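Local coordinates for protein TSR3 (Vulcanisaeta distributa, PDB 5APG) that probably transfers the aminocarboxypropyl group of S-adenosylmethionine to N3 of an N1-methylpseudouridine in 16S rRNA, the last step of a hypermodification, at residues Ile7-Gln12 against Leu68-Trp73; Asn18-Leu23 against Leu110-Ala115. All blocks are in the same frame, centred on the assembly; numbering follows the deposited sequence.

Interaction 1. Residues Ile7-Gln12 against Leu68-Trp73. With EEM ([(3S)-3-amino-4-hydroxy-4-oxo-butyl]-[[(2S,3S,4R,5R)-5-(6-aminopurin-9-yl)-3,4-dihydroxy-oxolan-2-yl]methyl]-methyl-selanium), chain D.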
loop_
_atom_site.group_PDB
_atom_site.type_symbol
_atom_site.label_atom_id
_atom_site.label_comp_id
_atom_site.label_asym_id
_atom_site.label_seq_id
_atom_site.Cartn_x
_atom_site.Cartn_y
_atom_site.Cartn_z
ATOM N N ILE A 7 -8.191 1.979 8.375
ATOM C CA ILE A 7 -7.732 0.604 8.240
ATOM C C ILE A 7 -8.701 -0.387 8.875
ATOM O O ILE A 7 -9.079 -0.245 10.039
ATOM C CB ILE A 7 -6.339 0.404 8.881
ATOM C CG1 ILE A 7 -5.300 1.309 8.217
ATOM C CG2 ILE A 7 -5.909 -1.057 8.784
ATOM C CD1 ILE A 7 -3.936 1.275 8.902
ATOM N N TYR A 8 -9.115 -1.383 8.102
ATOM C CA TYR A 8 -9.776 -2.534 8.686
ATOM C C TYR A 8 -8.735 -3.623 8.864
ATOM O O TYR A 8 -8.074 -4.027 7.905
ATOM C CB TYR A 8 -10.934 -3.044 7.831
ATOM C CG TYR A 8 -11.461 -4.367 8.340
ATOM C CD1 TYR A 8 -12.146 -4.441 9.545
ATOM C CD2 TYR A 8 -11.242 -5.543 7.636
ATOM C CE1 TYR A 8 -12.615 -5.649 10.030
ATOM C CE2 TYR A 8 -11.708 -6.757 8.111
ATOM C CZ TYR A 8 -12.394 -6.803 9.309
ATOM O OH TYR A 8 -12.860 -8.005 9.784
ATOM N N ARG A 9 -8.581 -4.084 10.097
ATOM C CA ARG A 9 -7.572 -5.085 10.397
ATOM C C ARG A 9 -8.194 -6.439 10.717
ATOM O O ARG A 9 -9.051 -6.549 11.591
ATOM C CB ARG A 9 -6.696 -4.621 11.559
ATOM C CG ARG A 9 -5.667 -5.640 11.999
ATOM C CD ARG A 9 -4.692 -5.045 12.998
ATOM N NE ARG A 9 -4.285 -6.018 14.007
ATOM C CZ ARG A 9 -3.398 -6.985 13.799
ATOM N NH1 ARG A 9 -2.816 -7.112 12.615
ATOM N NH2 ARG A 9 -3.089 -7.825 14.778
ATOM N N LEU A 10 -7.762 -7.465 9.995
ATOM C CA LEU A 10 -8.091 -8.834 10.362
ATOM C C LEU A 10 -7.140 -9.276 11.463
ATOM O O LEU A 10 -5.948 -9.464 11.220
ATOM C CB LEU A 10 -7.995 -9.771 9.159
ATOM C CG LEU A 10 -9.224 -9.862 8.259
ATOM C CD1 LEU A 10 -8.928 -10.746 7.064
ATOM C CD2 LEU A 10 -10.413 -10.398 9.038
ATOM N N PRO A 11 -7.662 -9.435 12.688
ATOM C CA PRO A 11 -6.821 -9.756 13.846
ATOM C C PRO A 11 -6.225 -11.164 13.768
ATOM O O PRO A 11 -6.679 -12.060 14.473
ATOM C CB PRO A 11 -7.793 -9.633 15.024
ATOM C CG PRO A 11 -9.131 -9.939 14.434
ATOM C CD PRO A 11 -9.096 -9.394 13.033
ATOM N N GLN A 12 -5.215 -11.348 12.922
ATOM C CA GLN A 12 -4.625 -12.667 12.693
ATOM C C GLN A 12 -3.196 -12.762 13.230
ATOM O O GLN A 12 -2.899 -13.605 14.067
ATOM C CB GLN A 12 -4.643 -13.005 11.202
ATOM N N LEU A 68 -7.479 0.997 3.765
ATOM C CA LEU A 68 -6.686 -0.215 3.591
ATOM C C LEU A 68 -7.265 -1.358 4.408
ATOM O O LEU A 68 -7.874 -1.145 5.457
ATOM C CB LEU A 68 -5.222 -0.010 4.006
ATOM C CG LEU A 68 -4.274 0.945 3.282
ATOM C CD1 LEU A 68 -4.441 2.382 3.765
ATOM C CD2 LEU A 68 -2.843 0.466 3.477
ATOM N N ILE A 69 -7.051 -2.574 3.927
ATOM C CA ILE A 69 -7.313 -3.760 4.724
ATOM C C ILE A 69 -5.976 -4.341 5.164
ATOM O O ILE A 69 -5.112 -4.627 4.333
ATOM C CB ILE A 69 -8.120 -4.815 3.943
ATOM C CG1 ILE A 69 -9.518 -4.283 3.613
ATOM C CG2 ILE A 69 -8.227 -6.103 4.751
ATOM C CD1 ILE A 69 -10.260 -5.113 2.570
ATOM N N ASP A 70 -5.792 -4.490 6.471
ATOM C CA ASP A 70 -4.589 -5.122 6.993
ATOM C C ASP A 70 -4.877 -6.581 7.334
ATOM O O ASP A 70 -5.733 -6.879 8.166
ATOM C CB ASP A 70 -4.067 -4.379 8.226
ATOM C CG ASP A 70 -2.847 -5.046 8.839
ATOM O OD1 ASP A 70 -1.722 -4.786 8.366
ATOM O OD2 ASP A 70 -3.007 -5.827 9.795
ATOM N N CYS A 71 -4.163 -7.486 6.678
ATOM C CA CYS A 71 -4.337 -8.918 6.894
ATOM C C CYS A 71 -3.022 -9.606 6.579
ATOM O O CYS A 71 -2.067 -8.946 6.211
ATOM C CB CYS A 71 -5.466 -9.465 6.022
ATOM S SG CYS A 71 -5.178 -9.278 4.240
ATOM N N SER A 72 -2.951 -10.922 6.721
ATOM C CA SER A 72 -1.742 -11.627 6.319
ATOM C C SER A 72 -1.676 -11.676 4.797
ATOM O O SER A 72 -2.709 -11.648 4.128
ATOM C CB SER A 72 -1.708 -13.041 6.900
ATOM O OG SER A 72 -2.667 -13.863 6.261
ATOM N N TRP A 73 -0.469 -11.744 4.243
ATOM C CA TRP A 73 -0.331 -11.856 2.794
ATOM C C TRP A 73 -0.867 -13.191 2.289
ATOM O O TRP A 73 -1.292 -13.302 1.139
ATOM C CB TRP A 73 1.126 -11.666 2.367
ATOM C CG TRP A 73 1.465 -10.221 2.128
ATOM C CD1 TRP A 73 2.219 -9.410 2.925
ATOM C CD2 TRP A 73 1.030 -9.411 1.027
ATOM N NE1 TRP A 73 2.292 -8.148 2.380
ATOM C CE2 TRP A 73 1.567 -8.122 1.218
ATOM C CE3 TRP A 73 0.244 -9.654 -0.105
ATOM C CZ2 TRP A 73 1.350 -7.081 0.320
ATOM C CZ3 TRP A 73 0.024 -8.615 -0.997
ATOM C CH2 TRP A 73 0.576 -7.344 -0.779
HETATM C C2 EEM D . -1.435 -2.162 -2.925
HETATM N N3 EEM D . -1.511 -2.272 -1.633
HETATM C C4 EEM D . -0.518 -2.820 -0.956
HETATM C "C1'" EEM D . -1.180 -2.674 1.474
HETATM C "C2'" EEM D . -2.454 -3.542 1.331
HETATM C "C3'" EEM D . -2.143 -4.647 2.113
HETATM C "C4'" EEM D . -1.396 -4.271 3.166
HETATM C "C5'" EEM D . -0.314 -5.218 3.535
HETATM O O EEM D . 2.604 -4.589 7.771
HETATM C C EEM D . 2.441 -5.677 8.250
HETATM O OXT EEM D . 2.472 -5.832 9.459
HETATM C CA EEM D . 2.145 -6.867 7.365
HETATM N N EEM D . 2.197 -8.051 8.175
HETATM C CB EEM D . 0.761 -6.628 6.781
HETATM C CG EEM D . 0.411 -7.516 5.605
HETATM SE SE EEM D . -1.055 -6.722 4.535
HETATM C CE EEM D . -1.661 -7.977 3.189
HETATM O "O4'" EEM D . -0.613 -3.008 2.558
HETATM O "O3'" EEM D . -3.333 -5.470 2.426
HETATM O "O2'" EEM D . -3.437 -2.754 2.012
HETATM N N9 EEM D . -0.297 -3.073 0.343
HETATM C C8 EEM D . 0.888 -3.648 0.410
HETATM N N7 EEM D . 1.426 -3.787 -0.780
HETATM C C5 EEM D . 0.571 -3.267 -1.677
HETATM N N1 EEM D . -0.424 -2.573 -3.660
HETATM C C6 EEM D . 0.603 -3.135 -3.094
HETATM N N6 EEM D . 1.694 -3.601 -3.853
#

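Interaction 2. Residues Asn18-Leu23 against Leu110-Ala115. With EEM ([(3S)-3-amino-4-hydroxy-4-oxo-butyl]-[[(2S,3S,4R,5R)-5-(6-aminopurin-9-yl)-3,4-dihydroxy-oxolan-2-yl]methyl]-methyl-selanium), chain D.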
loop_
_atom_site.group_PDB
_atom_site.type_symbol
_atom_site.label_atom_id
_atom_site.label_comp_id
_atom_site.label_asym_id
_atom_site.label_seq_id
_atom_site.Cartn_x
_atom_site.Cartn_y
_atom_site.Cartn_z
ATOM N N ASN A 18 2.892 -6.102 14.004
ATOM C CA ASN A 18 2.104 -5.604 12.885
ATOM C C ASN A 18 2.305 -4.098 12.696
ATOM O O ASN A 18 2.281 -3.342 13.667
ATOM C CB ASN A 18 0.630 -5.935 13.115
ATOM C CG ASN A 18 -0.274 -5.331 12.073
ATOM O OD1 ASN A 18 -0.792 -4.229 12.250
ATOM N ND2 ASN A 18 -0.479 -6.052 10.979
ATOM N N THR A 19 2.508 -3.655 11.455
ATOM C CA THR A 19 2.862 -2.254 11.223
ATOM C C THR A 19 1.635 -1.344 11.228
ATOM O O THR A 19 1.755 -0.142 11.466
ATOM C CB THR A 19 3.640 -2.052 9.896
ATOM O OG1 THR A 19 2.790 -2.303 8.766
ATOM C CG2 THR A 19 4.857 -2.975 9.837
ATOM N N ALA A 20 0.459 -1.913 10.979
ATOM C CA ALA A 20 -0.777 -1.131 11.004
ATOM C C ALA A 20 -1.113 -0.705 12.430
ATOM O O ALA A 20 -1.547 0.425 12.662
ATOM C CB ALA A 20 -1.929 -1.921 10.396
ATOM N N ILE A 21 -0.915 -1.614 13.380
ATOM C CA ILE A 21 -1.129 -1.311 14.791
ATOM C C ILE A 21 -0.273 -0.118 15.222
ATOM O O ILE A 21 -0.726 0.753 15.971
ATOM C CB ILE A 21 -0.813 -2.536 15.680
ATOM C CG1 ILE A 21 -1.874 -3.622 15.489
ATOM C CG2 ILE A 21 -0.731 -2.140 17.143
ATOM C CD1 ILE A 21 -3.276 -3.180 15.850
ATOM N N LYS A 22 0.958 -0.065 14.722
ATOM C CA LYS A 22 1.862 1.030 15.057
ATOM C C LYS A 22 1.420 2.352 14.425
ATOM O O LYS A 22 1.484 3.397 15.071
ATOM C CB LYS A 22 3.291 0.691 14.630
ATOM C CG LYS A 22 4.350 1.416 15.445
ATOM C CD LYS A 22 5.734 0.867 15.152
ATOM C CE LYS A 22 6.770 1.512 16.041
ATOM N NZ LYS A 22 8.149 0.991 15.784
ATOM N N LEU A 23 0.979 2.307 13.169
ATOM C CA LEU A 23 0.367 3.474 12.529
ATOM C C LEU A 23 -0.763 4.059 13.367
ATOM O O LEU A 23 -0.843 5.271 13.574
ATOM C CB LEU A 23 -0.188 3.112 11.146
ATOM C CG LEU A 23 0.766 3.093 9.961
ATOM C CD1 LEU A 23 0.056 2.522 8.736
ATOM C CD2 LEU A 23 1.277 4.500 9.697
ATOM N N LEU A 110 4.635 -5.290 -0.025
ATOM C CA LEU A 110 5.031 -4.308 0.979
ATOM C C LEU A 110 4.317 -4.509 2.309
ATOM O O LEU A 110 3.232 -5.086 2.359
ATOM C CB LEU A 110 4.756 -2.888 0.471
ATOM C CG LEU A 110 5.286 -2.549 -0.927
ATOM C CD1 LEU A 110 4.963 -1.101 -1.286
ATOM C CD2 LEU A 110 6.789 -2.806 -1.015
ATOM N N SER A 111 4.929 -4.018 3.384
ATOM C CA SER A 111 4.240 -3.937 4.665
ATOM C C SER A 111 3.150 -2.878 4.566
ATOM O O SER A 111 3.169 -2.038 3.665
ATOM C CB SER A 111 5.211 -3.596 5.798
ATOM O OG SER A 111 5.697 -2.263 5.685
ATOM N N THR A 112 2.191 -2.927 5.483
ATOM C CA THR A 112 1.107 -1.959 5.477
ATOM C C THR A 112 1.660 -0.534 5.605
ATOM O O THR A 112 1.208 0.376 4.910
ATOM C CB THR A 112 0.097 -2.251 6.602
ATOM O OG1 THR A 112 -0.508 -3.529 6.367
ATOM C CG2 THR A 112 -0.998 -1.181 6.644
ATOM N N ILE A 113 2.664 -0.343 6.459
ATOM C CA ILE A 113 3.187 1.005 6.671
ATOM C C ILE A 113 3.947 1.509 5.438
ATOM O O ILE A 113 3.876 2.693 5.106
ATOM C CB ILE A 113 4.096 1.090 7.941
ATOM C CG1 ILE A 113 4.426 2.545 8.255
ATOM C CG2 ILE A 113 5.387 0.278 7.788
ATOM C CD1 ILE A 113 4.986 2.774 9.663
ATOM N N GLU A 114 4.646 0.616 4.741
ATOM C CA GLU A 114 5.343 0.997 3.514
ATOM C C GLU A 114 4.338 1.365 2.430
ATOM O O GLU A 114 4.553 2.286 1.641
ATOM C CB GLU A 114 6.251 -0.135 3.022
ATOM C CG GLU A 114 7.554 -0.294 3.809
ATOM C CD GLU A 114 8.226 -1.629 3.541
ATOM O OE1 GLU A 114 7.577 -2.670 3.767
ATOM O OE2 GLU A 114 9.392 -1.642 3.092
ATOM N N ALA A 115 3.236 0.630 2.390
ATOM C CA ALA A 115 2.199 0.900 1.408
ATOM C C ALA A 115 1.542 2.250 1.643
ATOM O O ALA A 115 1.294 2.998 0.697
ATOM C CB ALA A 115 1.169 -0.182 1.430
HETATM C C2 EEM D . -1.435 -2.162 -2.925
HETATM N N3 EEM D . -1.511 -2.272 -1.633
HETATM C C4 EEM D . -0.518 -2.820 -0.956
HETATM C "C1'" EEM D . -1.180 -2.674 1.474
HETATM C "C2'" EEM D . -2.454 -3.542 1.331
HETATM C "C3'" EEM D . -2.143 -4.647 2.113
HETATM C "C4'" EEM D . -1.396 -4.271 3.166
HETATM C "C5'" EEM D . -0.314 -5.218 3.535
HETATM O O EEM D . 2.604 -4.589 7.771
HETATM C C EEM D . 2.441 -5.677 8.250
HETATM O OXT EEM D . 2.472 -5.832 9.459
HETATM C CA EEM D . 2.145 -6.867 7.365
HETATM N N EEM D . 2.197 -8.051 8.175
HETATM C CB EEM D . 0.761 -6.628 6.781
HETATM C CG EEM D . 0.411 -7.516 5.605
HETATM SE SE EEM D . -1.055 -6.722 4.535
HETATM C CE EEM D . -1.661 -7.977 3.189
HETATM O "O4'" EEM D . -0.613 -3.008 2.558
HETATM O "O3'" EEM D . -3.333 -5.470 2.426
HETATM O "O2'" EEM D . -3.437 -2.754 2.012
HETATM N N9 EEM D . -0.297 -3.073 0.343
HETATM C C8 EEM D . 0.888 -3.648 0.410
HETATM N N7 EEM D . 1.426 -3.787 -0.780
HETATM C C5 EEM D . 0.571 -3.267 -1.677
HETATM N N1 EEM D . -0.424 -2.573 -3.660
HETATM C C6 EEM D . 0.603 -3.135 -3.094
HETATM N N6 EEM D . 1.694 -3.601 -3.853
#

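Interaction 1. Residues Ile7-Gln12 against Leu68-Trp73
Strands 5-9 and 66-70 are parallel neighbours in the SPOUT-type sheet; their parts 7-9 and 68-70 run at 22°. Tyr8 N, Asp70 N and Leu10 N give the ladder its hydrogen bonds, and the last meets Asp70 O almost along the C=O axis. Arg9 and Asp70 pair with side chains on the same face. Both hold CG anti to the backbone N (chi1 176° and 177°), so they lie alongside each other and point the same way. Arg9 NH1 reaches Asp70 OD2 at 3.1 Å, in the guanidinium plane, and forms a salt bridge. Asp70 OD1 bonds Thr112 OG1. On the other face, Ile69 CG2 meets the edge of the Tyr8 ring. Beyond the strand ends, Leu10 CD1 packs on Cys71 CB at 3.8 Å.

Segment 68-73 also lines the site of the cofactor analogue EEM. EEM O3' donates to Ile69 O at 2.7 Å. Trp73 CZ2 lies 3.5 Å from EEM C8 of the adenine, and Trp73 NE1 bonds Leu110 O. An alanine here would remove the ring and its bond to Leu110 O, and would probably loosen the hold on the adenine. EEM CE sits 3.7 Å above the Trp73 ring plane, over its centre.

Interaction 2. Residues Asn18-Leu23 against Leu110-Ala115
The N-terminal ends of two helices, 19-25 and 112-122, meet at the cofactor site of this SPOUT-fold enzyme, where both contact the carboxylate of EEM.

Hydrogen bonds to the ligand come first. Thr19 N donates to EEM OXT at 3.0 Å and nearly straight, at 166°. EEM O takes two bonds, one from each segment. Thr19 OG1 donates at 2.5 Å to EEM O, and Thr112 N also donates to it, at 2.9 Å. The two helix starts would probably help to stabilise the negative charge.

One hydrogen bond joins the segments directly. Thr19 OG1 sits between the backbone N and the carbonyl carbon (chi1 68°), which turns it toward the second helix. There Thr19 OG1 accepts from Ile113 N at 3.0 Å, so this hydroxyl links the ligand to the helix backbone.

Capping bonds fix both helix starts. Asn18 OD1 accepts from Ile21 N, while Asn18 ND2 bonds Asp70. Ser111 and Glu114 form a capping box, in which Ser111 OG accepts from Glu114 N. Glu114 OE1 in turn accepts from Ser111 N and Ser111 OG, using its anti lone pair for the hydroxyl.

Apolar packing fills the rest. Ile113 CG2 lies against Thr19 CB. The methyl carbon Ala20 CB meets Thr112 CG2 at 3.9 Å. Leu23 and Ile113 cross obliquely, with Leu23 CD2 4.0 Å from Ile113 CG1.

In the fold
From the N terminus, strand 5-9 comes first and helix 19-25 follows it. Interaction 1 closes a loop of 55 residues when strand 66-70 pairs with the first strand. Interaction 2 closes a longer one, of 86 residues, when the start of helix 112-122 reaches helix 19-25. The segments alternate along the chain, so the two loops cross rather than nest. Their centres lie about 10 Å apart. The two contacts touch at Asp70, whose carboxylate faces residues of both helix starts. Together they tie the parallel sheet to two helix starts around EEM.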